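Local coordinates for conserved protein MTH689 (Methanothermobacter thermautotrophicus, PDB 2WNY) that is of unknown function but, as a DUF54 family member encoded in the exosome superoperon, probably binds RNA, at residues E24-A29 with L97-A102; R31-G36 with R66-K71. The protein carries 1 engineered substitution. All blocks are in the same frame, centred on the assembly; numbering follows the deposited sequence.

Interaction 1 (E24-A29 with L97-A102); sequences EKVIEA and LDKQKA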
loop_
_atom_site.group_PDB
_atom_site.type_symbol
_atom_site.label_atom_id
_atom_site.label_comp_id
_atom_site.label_asym_id
_atom_site.label_seq_id
_atom_site.Cartn_x
_atom_site.Cartn_y
_atom_site.Cartn_z
ATOM N N GLU A 24 10.437 -0.187 -15.529
ATOM C CA GLU A 24 11.499 -0.081 -14.515
ATOM C C GLU A 24 11.288 1.081 -13.550
ATOM O O GLU A 24 11.525 0.945 -12.363
ATOM C CB GLU A 24 12.877 0.044 -15.158
ATOM C CG GLU A 24 13.494 -1.275 -15.515
ATOM C CD GLU A 24 14.911 -1.126 -16.037
ATOM O OE1 GLU A 24 15.860 -1.351 -15.246
ATOM O OE2 GLU A 24 15.063 -0.774 -17.228
ATOM N N LYS A 25 10.870 2.233 -14.073
ATOM C CA LYS A 25 10.514 3.370 -13.208
ATOM C C LYS A 25 9.258 3.152 -12.374
ATOM O O LYS A 25 9.176 3.658 -11.258
ATOM C CB LYS A 25 10.359 4.633 -14.043
ATOM C CG LYS A 25 11.670 5.041 -14.671
ATOM C CD LYS A 25 11.646 6.475 -15.143
ATOM C CE LYS A 25 11.282 6.556 -16.590
ATOM N NZ LYS A 25 11.296 7.956 -17.074
ATOM N N VAL A 26 8.251 2.452 -12.925
ATOM C CA VAL A 26 7.077 2.109 -12.142
ATOM C C VAL A 26 7.504 1.217 -10.939
ATOM O O VAL A 26 7.049 1.416 -9.806
ATOM C CB VAL A 26 5.983 1.452 -13.005
ATOM C CG1 VAL A 26 4.771 1.021 -12.147
ATOM C CG2 VAL A 26 5.487 2.454 -14.095
ATOM N N ILE A 27 8.371 0.247 -11.206
ATOM C CA ILE A 27 8.857 -0.654 -10.165
ATOM C C ILE A 27 9.751 0.127 -9.207
ATOM O O ILE A 27 9.670 -0.077 -7.996
ATOM C CB ILE A 27 9.581 -1.881 -10.762
ATOM C CG1 ILE A 27 8.553 -2.892 -11.313
ATOM C CG2 ILE A 27 10.424 -2.570 -9.716
ATOM C CD1 ILE A 27 9.142 -3.879 -12.306
ATOM N N GLU A 28 10.586 1.030 -9.730
ATOM C CA GLU A 28 11.345 1.914 -8.816
ATOM C C GLU A 28 10.406 2.653 -7.843
ATOM O O GLU A 28 10.688 2.740 -6.646
ATOM C CB GLU A 28 12.207 2.908 -9.590
ATOM C CG GLU A 28 13.105 3.779 -8.720
ATOM C CD GLU A 28 13.782 4.886 -9.524
ATOM O OE1 GLU A 28 13.850 4.776 -10.764
ATOM O OE2 GLU A 28 14.233 5.874 -8.916
ATOM N N ALA A 29 9.300 3.198 -8.358
ATOM C CA ALA A 29 8.294 3.849 -7.506
ATOM C C ALA A 29 7.708 2.883 -6.455
ATOM O O ALA A 29 7.635 3.202 -5.276
ATOM C CB ALA A 29 7.174 4.463 -8.370
ATOM N N LEU A 97 -1.358 5.423 -2.782
ATOM C CA LEU A 97 -0.303 6.433 -2.785
ATOM C C LEU A 97 -0.017 6.853 -4.217
ATOM O O LEU A 97 -0.040 6.009 -5.145
ATOM C CB LEU A 97 0.963 5.883 -2.116
ATOM C CG LEU A 97 0.903 5.466 -0.628
ATOM C CD1 LEU A 97 2.124 4.622 -0.235
ATOM C CD2 LEU A 97 0.767 6.667 0.308
ATOM N N ASP A 98 0.227 8.150 -4.392
ATOM C CA ASP A 98 0.524 8.709 -5.703
ATOM C C ASP A 98 1.758 8.037 -6.297
ATOM O O ASP A 98 2.801 7.956 -5.657
ATOM C CB ASP A 98 0.730 10.227 -5.640
ATOM C CG ASP A 98 0.813 10.851 -7.022
ATOM O OD1 ASP A 98 -0.220 11.317 -7.515
ATOM O OD2 ASP A 98 1.890 10.811 -7.646
ATOM N N LYS A 99 1.613 7.514 -7.505
ATOM C CA LYS A 99 2.708 6.812 -8.143
ATOM C C LYS A 99 3.876 7.732 -8.514
ATOM O O LYS A 99 5.021 7.347 -8.407
ATOM C CB LYS A 99 2.191 6.069 -9.375
ATOM C CG LYS A 99 3.258 5.207 -10.039
ATOM C CD LYS A 99 2.626 4.183 -10.991
ATOM C CE LYS A 99 2.091 4.879 -12.188
ATOM N NZ LYS A 99 1.365 3.984 -13.187
ATOM N N GLN A 100 3.589 8.956 -8.937
ATOM C CA GLN A 100 4.647 9.850 -9.381
ATOM C C GLN A 100 5.428 10.351 -8.193
ATOM O O GLN A 100 6.663 10.452 -8.228
ATOM C CB GLN A 100 4.058 11.030 -10.171
ATOM C CG GLN A 100 3.313 10.635 -11.454
ATOM C CD GLN A 100 4.086 9.710 -12.366
ATOM O OE1 GLN A 100 5.288 9.853 -12.582
ATOM N NE2 GLN A 100 3.386 8.728 -12.902
ATOM N N LYS A 101 4.690 10.675 -7.134
ATOM C CA LYS A 101 5.303 11.006 -5.863
ATOM C C LYS A 101 6.142 9.853 -5.310
ATOM O O LYS A 101 7.275 10.075 -4.870
ATOM C CB LYS A 101 4.248 11.463 -4.857
ATOM C CG LYS A 101 3.622 12.805 -5.213
ATOM C CD LYS A 101 4.631 13.963 -5.301
ATOM C CE LYS A 101 4.824 14.654 -3.952
ATOM N NZ LYS A 101 5.701 15.876 -4.065
ATOM N N ALA A 102 5.617 8.629 -5.352
ATOM C CA ALA A 102 6.421 7.458 -4.949
ATOM C C ALA A 102 7.742 7.369 -5.715
ATOM O O ALA A 102 8.772 7.039 -5.146
ATOM C CB ALA A 102 5.602 6.155 -5.118
#
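Ala29 and Ala102 bring the helices 23-30 and 99-103 together at close range: their CA atoms lie 4.8 Å apart, and each methyl group reaches the backbone of the partner helix. Ala29 CB sits 3.6 Å from Lys99 O, while Ala102 CB lies 3.6 Å from Ala29 O, and the two CB atoms are 4.0 Å from each other. With nothing longer than a methyl on either side, the helices can approach this closely. No hydrogen bond crosses the contact, which rests on van der Waals packing of buried residues.

One turn earlier in helix 23-30, Val26 meets the aliphatic part of Lys99. Val26 CG1, anti to its own backbone nitrogen (chi1 177°), approaches Lys99 CD at 4.0 Å, and the lysine chain runs at a slant across the valine. The stretched first part of Lys99 (chi2 163°) brings CD there, and the bend at chi3 (71°) turns CE and NZ to Asp114, Glu21 and Met16 O. NZ forms salt bridges with both carboxylates and donates to the carbonyl; these acceptors would be expected to balance the charge of the buried ammonium.

The start of the second helix is fixed by Asp98. Its OD2 accepts a nearly straight bond from Lys101 N at 2.8 Å through the anti lone pair, and a weak, more bent one from Gln100 N. This is an N-cap at the point where strand 92-98 turns into helix 99-103. Two helices thus pack through alanines against an antiparallel sheet, Val26 on Leu15 and Val17 of strand 8-17, Ala102 on Ile116 of strand 115-122.

Interaction 2 (R31-G36 with R66-K71); sequences RNVIPG and REFMEK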
loop_
_atom_site.group_PDB
_atom_site.type_symbol
_atom_site.label_atom_id
_atom_site.label_comp_id
_atom_site.label_asym_id
_atom_site.label_seq_id
_atom_site.Cartn_x
_atom_site.Cartn_y
_atom_site.Cartn_z
ATOM N N ARG A 31 9.135 0.277 -5.232
ATOM C CA ARG A 31 10.215 -0.002 -4.259
ATOM C C ARG A 31 10.575 1.171 -3.361
ATOM O O ARG A 31 11.390 1.027 -2.446
ATOM C CB ARG A 31 11.452 -0.546 -4.977
ATOM C CG ARG A 31 11.201 -1.973 -5.436
ATOM C CD ARG A 31 12.344 -2.558 -6.209
ATOM N NE ARG A 31 11.951 -3.894 -6.654
ATOM C CZ ARG A 31 12.519 -4.561 -7.651
ATOM N NH1 ARG A 31 13.531 -4.033 -8.326
ATOM N NH2 ARG A 31 12.059 -5.769 -7.969
ATOM N N ASN A 32 9.971 2.330 -3.612
ATOM C CA ASN A 32 10.044 3.409 -2.630
ATOM C C ASN A 32 8.936 3.265 -1.592
ATOM O O ASN A 32 8.851 4.023 -0.644
ATOM C CB ASN A 32 9.985 4.767 -3.314
ATOM C CG ASN A 32 11.300 5.138 -3.959
ATOM O OD1 ASN A 32 12.349 4.677 -3.531
ATOM N ND2 ASN A 32 11.249 5.948 -5.003
ATOM N N VAL A 33 8.057 2.294 -1.805
ATOM C CA VAL A 33 6.985 2.038 -0.862
ATOM C C VAL A 33 7.279 0.680 -0.235
ATOM O O VAL A 33 7.245 0.530 0.984
ATOM C CB VAL A 33 5.595 2.035 -1.557
ATOM C CG1 VAL A 33 4.481 1.652 -0.574
ATOM C CG2 VAL A 33 5.287 3.405 -2.206
ATOM N N ILE A 34 7.617 -0.314 -1.055
ATOM C CA ILE A 34 8.031 -1.603 -0.486
ATOM C C ILE A 34 9.354 -2.004 -1.108
ATOM O O ILE A 34 9.367 -2.588 -2.190
ATOM C CB ILE A 34 6.968 -2.698 -0.759
ATOM C CG1 ILE A 34 5.606 -2.307 -0.172
ATOM C CG2 ILE A 34 7.430 -4.048 -0.235
ATOM C CD1 ILE A 34 4.444 -3.217 -0.603
ATOM N N PRO A 35 10.487 -1.675 -0.451
ATOM C CA PRO A 35 11.751 -2.087 -1.045
ATOM C C PRO A 35 11.798 -3.596 -1.226
ATOM O O PRO A 35 11.303 -4.332 -0.393
ATOM C CB PRO A 35 12.787 -1.649 0.010
ATOM C CG PRO A 35 12.138 -0.401 0.612
ATOM C CD PRO A 35 10.703 -0.894 0.782
ATOM N N GLY A 36 12.373 -4.037 -2.331
ATOM C CA GLY A 36 12.507 -5.456 -2.606
ATOM C C GLY A 36 11.256 -6.111 -3.152
ATOM O O GLY A 36 11.271 -7.309 -3.439
ATOM N N ARG A 66 8.253 -5.197 8.494
ATOM C CA ARG A 66 8.697 -4.369 9.595
ATOM C C ARG A 66 9.279 -3.065 9.086
ATOM O O ARG A 66 9.025 -2.005 9.668
ATOM C CB ARG A 66 9.639 -5.142 10.524
ATOM C CG ARG A 66 8.884 -6.245 11.304
ATOM C CD ARG A 66 9.790 -6.971 12.289
ATOM N NE ARG A 66 9.937 -6.252 13.554
ATOM C CZ ARG A 66 11.093 -5.796 14.030
ATOM N NH1 ARG A 66 12.223 -5.983 13.357
ATOM N NH2 ARG A 66 11.118 -5.160 15.190
ATOM N N GLU A 67 10.065 -3.135 8.012
ATOM C CA GLU A 67 10.597 -1.929 7.373
ATOM C C GLU A 67 9.476 -1.013 6.864
ATOM O O GLU A 67 9.555 0.230 6.937
ATOM C CB GLU A 67 11.515 -2.299 6.191
ATOM C CG GLU A 67 12.053 -1.069 5.451
ATOM C CD GLU A 67 13.278 -1.352 4.586
ATOM O OE1 GLU A 67 13.797 -2.488 4.593
ATOM O OE2 GLU A 67 13.738 -0.418 3.906
ATOM N N PHE A 68 8.438 -1.626 6.317
ATOM C CA PHE A 68 7.285 -0.868 5.871
ATOM C C PHE A 68 6.621 -0.118 7.052
ATOM O O PHE A 68 6.298 1.069 6.945
ATOM C CB PHE A 68 6.271 -1.782 5.217
ATOM C CG PHE A 68 4.996 -1.077 4.839
ATOM C CD1 PHE A 68 4.867 -0.472 3.595
ATOM C CD2 PHE A 68 3.945 -0.974 5.756
ATOM C CE1 PHE A 68 3.681 0.203 3.241
ATOM C CE2 PHE A 68 2.751 -0.313 5.418
ATOM C CZ PHE A 68 2.624 0.289 4.169
ATOM N N MET A 69 6.404 -0.824 8.154
ATOM C CA MET A 69 5.760 -0.222 9.325
ATOM C C MET A 69 6.604 0.925 9.896
ATOM O O MET A 69 6.061 1.937 10.350
ATOM C CB MET A 69 5.457 -1.256 10.407
ATOM C CG MET A 69 4.225 -2.145 10.120
ATOM S SD MET A 69 2.721 -1.227 9.652
ATOM C CE MET A 69 2.476 -0.326 11.219
ATOM N N GLU A 70 7.922 0.770 9.844
ATOM C CA GLU A 70 8.838 1.837 10.252
ATOM C C GLU A 70 8.573 3.114 9.428
ATOM O O GLU A 70 8.406 4.194 9.980
ATOM C CB GLU A 70 10.279 1.400 10.021
ATOM C CG GLU A 70 10.907 0.588 11.119
ATOM C CD GLU A 70 12.423 0.740 11.101
ATOM O OE1 GLU A 70 13.020 0.669 9.998
ATOM O OE2 GLU A 70 13.016 0.947 12.184
ATOM N N LYS A 71 8.522 2.979 8.104
ATOM C CA LYS A 71 8.306 4.131 7.231
ATOM C C LYS A 71 6.857 4.631 7.334
ATOM O O LYS A 71 6.602 5.841 7.391
ATOM C CB LYS A 71 8.650 3.761 5.786
ATOM C CG LYS A 71 8.273 4.799 4.731
ATOM C CD LYS A 71 9.186 6.004 4.752
ATOM C CE LYS A 71 9.027 6.816 3.473
ATOM N NZ LYS A 71 10.228 7.660 3.264
#
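Phe68 of helix 62-76 packs against Val33 and Ile34 of the loop that follows helix 23-30. Its CG stands anti to the backbone nitrogen (chi1 175°), which carries the ring beside Val33, the two side chains pointing the same way. Val33 CG1 packs at 4.2 Å from Phe68 CE1, and Ile34 CG1 approaches Phe68 CD1 obliquely at 4.3 Å. Val33 and Phe68 also share Leu118 of strand 115-122 and the indole of Trp107, so loop and helix are joined over one surface of the antiparallel sheet, in an alpha+beta fold.

Polar atoms touch carbon here without a hydrogen bond between the segments. Val33 O lies near the plane of the Phe68 ring, at its edge, 3.7 Å from CD1, where the slightly positive ring hydrogens would suit a carbonyl oxygen. At the solvent-exposed border the Glu67 and Pro35 side chains meet head-on: the extended glutamate places OE2 3.7 Å from Pro35 CG and 4.2 Å from Pro35 CB. Trp107, outside both segments, bridges them: it takes a cation-pi contact from Lys71, and its NE1 donates to Asn32 O.

From the N terminus, strand 8-17 leads into helix 23-30, the first side of interaction 1, and the loop 31-36 begins interaction 2 directly after it. The chain then forms strands 40-45 and 51-59 before helix 62-76 returns to that loop and closes interaction 2. Strand 92-98 and helix 99-103 follow and close the longer excursion of interaction 1, so the shorter loop lies within the longer one. The two contacts meet directly: Asn32 ND2 probably hydrogen-bonds Ala102 O at 2.7 Å, and Val33 packs against Leu97 and Ala102. The continuous segment 24-36 thus ties helices 62-76 and 99-103 together beside the sheet.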